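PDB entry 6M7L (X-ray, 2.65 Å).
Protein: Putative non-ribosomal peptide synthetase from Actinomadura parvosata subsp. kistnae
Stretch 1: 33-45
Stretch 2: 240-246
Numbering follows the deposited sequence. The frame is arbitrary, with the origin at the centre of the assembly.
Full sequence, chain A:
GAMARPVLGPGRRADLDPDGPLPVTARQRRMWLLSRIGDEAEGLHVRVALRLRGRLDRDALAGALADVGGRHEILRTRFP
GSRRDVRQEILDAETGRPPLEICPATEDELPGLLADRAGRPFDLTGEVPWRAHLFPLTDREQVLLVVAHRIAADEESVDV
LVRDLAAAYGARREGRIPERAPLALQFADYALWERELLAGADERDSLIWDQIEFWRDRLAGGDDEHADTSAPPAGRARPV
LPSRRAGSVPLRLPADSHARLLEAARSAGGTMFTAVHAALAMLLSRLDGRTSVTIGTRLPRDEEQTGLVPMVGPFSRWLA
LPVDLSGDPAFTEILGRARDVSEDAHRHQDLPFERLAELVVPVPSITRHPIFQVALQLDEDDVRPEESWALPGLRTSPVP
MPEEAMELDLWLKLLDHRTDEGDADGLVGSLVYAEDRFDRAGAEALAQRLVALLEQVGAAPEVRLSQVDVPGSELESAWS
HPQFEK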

ATOM      1  N   LEU A  33      -9.171  15.389 -27.779  1.00 62.79           N
ATOM      2  CA  LEU A  33      -8.830  15.521 -29.191  1.00 61.43           C
ATOM      3  C   LEU A  33      -8.237  14.229 -29.739  1.00 59.11           C
ATOM      4  O   LEU A  33      -8.696  13.706 -30.761  1.00 60.23           O
ATOM      5  CB  LEU A  33      -7.864  16.692 -29.384  1.00 62.09           C
ATOM      6  CG  LEU A  33      -8.466  18.078 -29.146  1.00 60.29           C
ATOM      7  CD1 LEU A  33      -7.392  19.148 -29.130  1.00 53.52           C
ATOM      8  CD2 LEU A  33      -9.515  18.388 -30.198  1.00 66.63           C
ATOM      9  N   LEU A  34      -7.225  13.683 -29.058  1.00 55.12           N
ATOM     10  CA  LEU A  34      -6.605  12.446 -29.515  1.00 48.49           C
ATOM     11  C   LEU A  34      -7.539  11.247 -29.436  1.00 52.70           C
ATOM     12  O   LEU A  34      -7.224  10.203 -30.020  1.00 62.49           O
ATOM     13  CB  LEU A  34      -5.341  12.157 -28.707  1.00 49.10           C
ATOM     14  CG  LEU A  34      -4.252  13.228 -28.715  1.00 55.58           C
ATOM     15  CD1 LEU A  34      -3.037  12.743 -27.941  1.00 53.50           C
ATOM     16  CD2 LEU A  34      -3.873  13.614 -30.137  1.00 49.99           C
ATOM     17  N   SER A  35      -8.668  11.360 -28.735  1.00 54.74           N
ATOM     18  CA  SER A  35      -9.636  10.273 -28.693  1.00 56.67           C
ATOM     19  C   SER A  35     -10.443  10.157 -29.980  1.00 61.76           C
ATOM     20  O   SER A  35     -11.111   9.138 -30.183  1.00 66.50           O
ATOM     21  CB  SER A  35     -10.592  10.453 -27.510  1.00 53.90           C
ATOM     22  OG  SER A  35     -11.728  11.216 -27.883  1.00 56.39           O
ATOM     23  N   ARG A  36     -10.399  11.168 -30.843  1.00 57.19           N
ATOM     24  CA  ARG A  36     -11.148  11.151 -32.096  1.00 68.31           C
ATOM     25  C   ARG A  36     -10.210  10.772 -33.241  1.00 72.69           C
ATOM     26  O   ARG A  36      -9.871  11.581 -34.103  1.00 71.27           O
ATOM     27  CB  ARG A  36     -11.802  12.510 -32.341  1.00 64.88           C
ATOM     28  CG  ARG A  36     -12.220  13.261 -31.084  1.00 54.12           C
ATOM     29  CD  ARG A  36     -13.368  12.572 -30.366  1.00 59.53           C
ATOM     30  NE  ARG A  36     -14.592  12.558 -31.160  1.00 63.40           N
ATOM     31  CZ  ARG A  36     -15.685  11.872 -30.835  1.00 70.46           C
ATOM     32  NH1 ARG A  36     -16.756  11.917 -31.617  1.00 70.28           N
ATOM     33  NH2 ARG A  36     -15.707  11.138 -29.732  1.00 75.92           N
ATOM     34  N   ILE A  37      -9.774   9.511 -33.231  1.00 74.87           N
ATOM     35  CA  ILE A  37      -8.797   9.051 -34.214  1.00 73.78           C
ATOM     36  C   ILE A  37      -9.188   7.685 -34.773  1.00 78.78           C
ATOM     37  O   ILE A  37      -8.985   7.414 -35.962  1.00 84.75           O
ATOM     38  CB  ILE A  37      -7.379   9.040 -33.612  1.00 69.85           C
ATOM     39  CG1 ILE A  37      -6.892  10.478 -33.413  1.00 73.57           C
ATOM     40  CG2 ILE A  37      -6.413   8.286 -34.504  1.00 79.52           C
ATOM     41  CD1 ILE A  37      -5.435  10.598 -33.034  1.00 80.76           C
ATOM     42  N   GLY A  38      -9.748   6.816 -33.944  1.00 85.66           N
ATOM     43  CA  GLY A  38     -10.387   5.609 -34.429  1.00 87.59           C
ATOM     44  C   GLY A  38      -9.691   4.341 -33.972  1.00 87.40           C
ATOM     45  O   GLY A  38      -8.668   4.361 -33.286  1.00 92.40           O
ATOM     46  N   ASP A  39     -10.274   3.215 -34.401  1.00 88.64           N
ATOM     47  CA  ASP A  39      -9.866   1.896 -33.921  1.00 91.78           C
ATOM     48  C   ASP A  39      -8.409   1.585 -34.239  1.00 98.89           C
ATOM     49  O   ASP A  39      -7.738   0.904 -33.454  1.00102.21           O
ATOM     50  CB  ASP A  39     -10.768   0.826 -34.534  1.00 97.45           C
ATOM     51  CG  ASP A  39     -12.209   0.953 -34.085  1.00107.29           C
ATOM     52  OD1 ASP A  39     -12.622   0.182 -33.191  1.00111.63           O
ATOM     53  OD2 ASP A  39     -12.923   1.835 -34.613  1.00101.60           O
ATOM     54  N   GLU A  40      -7.912   2.053 -35.385  1.00104.34           N
ATOM     55  CA  GLU A  40      -6.540   1.752 -35.784  1.00104.81           C
ATOM     56  C   GLU A  40      -5.543   2.191 -34.718  1.00 94.78           C
ATOM     57  O   GLU A  40      -4.611   1.448 -34.385  1.00 85.88           O
ATOM     58  CB  GLU A  40      -6.234   2.424 -37.122  1.00108.22           C
ATOM     59  CG  GLU A  40      -4.808   2.252 -37.611  1.00118.66           C
ATOM     60  CD  GLU A  40      -4.558   2.988 -38.911  1.00123.24           C
ATOM     61  OE1 GLU A  40      -5.502   3.090 -39.725  1.00124.52           O
ATOM     62  OE2 GLU A  40      -3.427   3.475 -39.115  1.00136.59           O
ATOM     63  N   ALA A  41      -5.726   3.386 -34.168  1.00 88.23           N
ATOM     64  CA  ALA A  41      -4.903   3.848 -33.061  1.00 85.21           C
ATOM     65  C   ALA A  41      -5.449   3.297 -31.751  1.00 79.46           C
ATOM     66  O   ALA A  41      -6.631   3.473 -31.439  1.00 76.20           O
ATOM     67  CB  ALA A  41      -4.866   5.374 -33.018  1.00 72.54           C
ATOM     68  N   GLU A  42      -4.591   2.618 -30.991  1.00 80.15           N
ATOM     69  CA  GLU A  42      -5.000   2.105 -29.691  1.00 80.65           C
ATOM     70  C   GLU A  42      -5.434   3.254 -28.791  1.00 69.70           C
ATOM     71  O   GLU A  42      -4.768   4.292 -28.723  1.00 62.22           O
ATOM     72  CB  GLU A  42      -3.858   1.323 -29.040  1.00 74.46           C
ATOM     73  CG  GLU A  42      -3.476   0.056 -29.787  1.00 81.99           C
ATOM     74  CD  GLU A  42      -4.610  -0.948 -29.847  1.00 96.62           C
ATOM     75  OE1 GLU A  42      -5.080  -1.379 -28.773  1.00 98.87           O
ATOM     76  OE2 GLU A  42      -5.037  -1.298 -30.969  1.00101.52           O
ATOM     77  N   GLY A  43      -6.567   3.069 -28.119  1.00 63.62           N
ATOM     78  CA  GLY A  43      -7.053   4.104 -27.227  1.00 55.45           C
ATOM     79  C   GLY A  43      -6.058   4.383 -26.115  1.00 59.54           C
ATOM     80  O   GLY A  43      -5.415   3.473 -25.585  1.00 63.77           O
ATOM     81  N   LEU A  44      -5.913   5.662 -25.781  1.00 61.03           N
ATOM     82  CA  LEU A  44      -5.067   6.073 -24.663  1.00 57.00           C
ATOM     83  C   LEU A  44      -5.860   5.842 -23.385  1.00 55.30           C
ATOM     84  O   LEU A  44      -6.587   6.715 -22.905  1.00 55.31           O
ATOM     85  CB  LEU A  44      -4.637   7.523 -24.815  1.00 50.93           C
ATOM     86  CG  LEU A  44      -3.608   7.786 -25.914  1.00 66.56           C
ATOM     87  CD1 LEU A  44      -3.352   9.279 -26.085  1.00 59.97           C
ATOM     88  CD2 LEU A  44      -2.317   7.048 -25.595  1.00 57.76           C
ATOM     89  N   HIS A  45      -5.726   4.636 -22.839  1.00 55.77           N
ATOM     90  CA  HIS A  45      -6.497   4.201 -21.688  1.00 53.32           C
ATOM     91  C   HIS A  45      -5.569   3.677 -20.600  1.00 54.93           C
ATOM     92  O   HIS A  45      -4.455   3.217 -20.869  1.00 57.71           O
ATOM     93  CB  HIS A  45      -7.493   3.091 -22.058  1.00 49.96           C
ATOM     94  CG  HIS A  45      -8.347   3.403 -23.247  1.00 57.59           C
ATOM     95  ND1 HIS A  45      -8.779   2.433 -24.125  1.00 54.57           N
ATOM     96  CD2 HIS A  45      -8.863   4.571 -23.695  1.00 51.76           C
ATOM     97  CE1 HIS A  45      -9.518   2.991 -25.067  1.00 51.42           C
ATOM     98  NE2 HIS A  45      -9.583   4.288 -24.831  1.00 56.84           N
ATOM     99  N   VAL A 240       1.238   8.064 -40.857  1.00 66.01           N
ATOM    100  CA  VAL A 240       0.362   9.212 -40.653  1.00 74.78           C
ATOM    101  C   VAL A 240      -0.669   8.909 -39.571  1.00 64.57           C
ATOM    102  O   VAL A 240      -1.143   9.820 -38.883  1.00 71.57           O
ATOM    103  CB  VAL A 240      -0.295   9.637 -41.982  1.00 68.17           C
ATOM    104  CG1 VAL A 240      -1.223   8.558 -42.493  1.00 61.80           C
ATOM    105  CG2 VAL A 240      -1.036  10.958 -41.818  1.00 57.17           C
ATOM    106  N   LEU A 241      -1.013   7.641 -39.382  1.00 60.77           N
ATOM    107  CA  LEU A 241      -1.920   7.236 -38.308  1.00 74.05           C
ATOM    108  C   LEU A 241      -1.215   6.269 -37.373  1.00 70.75           C
ATOM    109  O   LEU A 241      -0.876   5.143 -37.786  1.00 71.03           O
ATOM    110  CB  LEU A 241      -3.193   6.603 -38.865  1.00 85.43           C
ATOM    111  CG  LEU A 241      -4.316   7.594 -39.166  1.00 76.97           C
ATOM    112  CD1 LEU A 241      -4.230   8.074 -40.600  1.00 82.71           C
ATOM    113  CD2 LEU A 241      -5.677   6.982 -38.868  1.00 83.43           C
ATOM    114  N   PRO A 242      -0.988   6.645 -36.120  1.00 65.90           N
ATOM    115  CA  PRO A 242      -0.241   5.780 -35.208  1.00 66.16           C
ATOM    116  C   PRO A 242      -1.088   4.616 -34.721  1.00 62.49           C
ATOM    117  O   PRO A 242      -2.317   4.660 -34.718  1.00 73.65           O
ATOM    118  CB  PRO A 242       0.098   6.720 -34.049  1.00 63.55           C
ATOM    119  CG  PRO A 242      -1.092   7.627 -34.000  1.00 63.59           C
ATOM    120  CD  PRO A 242      -1.491   7.852 -35.443  1.00 64.80           C
ATOM    121  N   SER A 243      -0.398   3.557 -34.313  1.00 60.17           N
ATOM    122  CA  SER A 243      -1.046   2.491 -33.567  1.00 64.16           C
ATOM    123  C   SER A 243      -0.891   2.671 -32.068  1.00 68.16           C
ATOM    124  O   SER A 243      -1.726   2.168 -31.307  1.00 64.94           O
ATOM    125  CB  SER A 243      -0.484   1.128 -33.978  1.00 60.60           C
ATOM    126  OG  SER A 243       0.852   0.976 -33.543  1.00 57.01           O
ATOM    127  N   ARG A 244       0.146   3.389 -31.638  1.00 60.93           N
ATOM    128  CA  ARG A 244       0.482   3.590 -30.232  1.00 57.52           C
ATOM    129  C   ARG A 244       0.745   2.274 -29.510  1.00 59.91           C
ATOM    130  O   ARG A 244       0.647   2.207 -28.281  1.00 63.06           O
ATOM    131  CB  ARG A 244      -0.608   4.385 -29.500  1.00 60.23           C
ATOM    132  CG  ARG A 244      -1.054   5.644 -30.217  1.00 57.47           C
ATOM    133  CD  ARG A 244      -1.641   6.637 -29.232  1.00 56.29           C
ATOM    134  NE  ARG A 244      -2.364   7.718 -29.893  1.00 58.05           N
ATOM    135  CZ  ARG A 244      -3.687   7.781 -29.982  1.00 62.79           C
ATOM    136  NH1 ARG A 244      -4.435   6.823 -29.451  1.00 66.73           N
ATOM    137  NH2 ARG A 244      -4.266   8.804 -30.594  1.00 62.08           N
ATOM    138  N   ARG A 245       1.079   1.219 -30.249  1.00 57.31           N
ATOM    139  CA  ARG A 245       1.397  -0.063 -29.639  1.00 62.55           C
ATOM    140  C   ARG A 245       2.803  -0.024 -29.064  1.00 63.46           C
ATOM    141  O   ARG A 245       3.743   0.437 -29.720  1.00 62.87           O
ATOM    142  CB  ARG A 245       1.267  -1.190 -30.662  1.00 59.34           C
ATOM    143  CG  ARG A 245      -0.164  -1.427 -31.078  1.00 71.11           C
ATOM    144  CD  ARG A 245      -0.283  -2.412 -32.223  1.00 67.54           C
ATOM    145  NE  ARG A 245      -1.620  -2.346 -32.803  1.00 92.68           N
ATOM    146  CZ  ARG A 245      -2.688  -2.942 -32.283  1.00 95.95           C
ATOM    147  NH1 ARG A 245      -3.869  -2.821 -32.874  1.00 91.70           N
ATOM    148  NH2 ARG A 245      -2.576  -3.657 -31.172  1.00 97.54           N
ATOM    149  N   ALA A 246       2.944  -0.505 -27.834  1.00 60.61           N
ATOM    150  CA  ALA A 246       4.210  -0.471 -27.123  1.00 63.02           C
ATOM    151  C   ALA A 246       4.631  -1.881 -26.750  1.00 62.21           C
ATOM    152  O   ALA A 246       3.833  -2.650 -26.203  1.00 66.71           O
ATOM    153  CB  ALA A 246       4.111   0.398 -25.864  1.00 61.74           C
TER

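Stretch 1 enters as the last part of a helix, which includes Leu 33, and continues as loop until His 45, which has strand geometry. Within it, Arg 36 N donates to Leu 33 O at 3.1 Å, and a weak bond from Ala 41 N to Gly 38 O at 3.2 Å spans the turn between them. Gly 38 sits at phi/psi of 115/179, where a CB would be jammed against the carbonyl O of Ile 37, so the backbone itself calls for glycine. Stretch 2 has no regular structure from Val 240 to Arg 245. The CA atoms of the two stretches come closest at Ala 41 and Ser 243, 4.1 Å apart, although at least 200 residues separate any touching pair in sequence.

At this approach the backbones are joined by one well-formed hydrogen bond: Glu 42 N donates to Ser 243 O at 2.9 Å, with an N-H...O angle of 161°. One residue earlier on each side, Ala 41 CA lies 3.2 Å from Pro 242 O in a CA-H...O contact, and its 121° angle at the hydrogen shows it is well bent, unlike the N-H...O hydrogen bond beside it. The same carbonyl is reached by the methyl group, with Ala 41 CB 3.1 Å from Pro 242 O.

Arg 244 contributes the largest covered area in the contact, 139 Å² of the 604 Å² buried by both sides together. Its positive phi (59/22) accompanies a CA-to-CB bond directed toward stretch 1, and t rotamers at chi2 and chi3 extend the chain. The guanidinium is received by backbone carbonyls: NH1 of Arg 244 donates to Glu 42 O at 2.7 Å, and NH2 of Arg 244 donates to Leu 34 O at 3.3 Å. Both bonds are weak, the first because its 126° angle is strongly bent despite the short distance, the second being long and angled at 143°. These acceptors lie at the edge of the group, near its plane, where the N-H bonds point. The faces, which offer no N-H, meet hydrocarbon instead: Leu 44 CG covers one and Ala 41 CB the opposite one. Leu 44 CD2 also packs 3.7 Å from Arg 244 CD, and Ile 37 CD1 closes on the edge, 3.2 Å from Arg 244 NH2.

Glu 42 also engages the next arginine. Its CA-to-CB bond points sideways, but m rotamers at chi1 and chi2 bring the carboxylate nearer, and Glu 42 OE2 forms a salt bridge with Arg 245 NH1 at 2.7 Å. The oxygen lies over a face of that guanidinium, so opposite charge, rather than in-plane N-H geometry, accounts for the pairing.

At the other end, the extended side chain of Glu 40 (chi1 and chi2 both t) places OE2 3.1 Å from Leu 241 CB. Glu 40 OE2 also lies 3.3 Å from Leu 241 O, but both atoms are acceptors, so proximity here is no hydrogen bond.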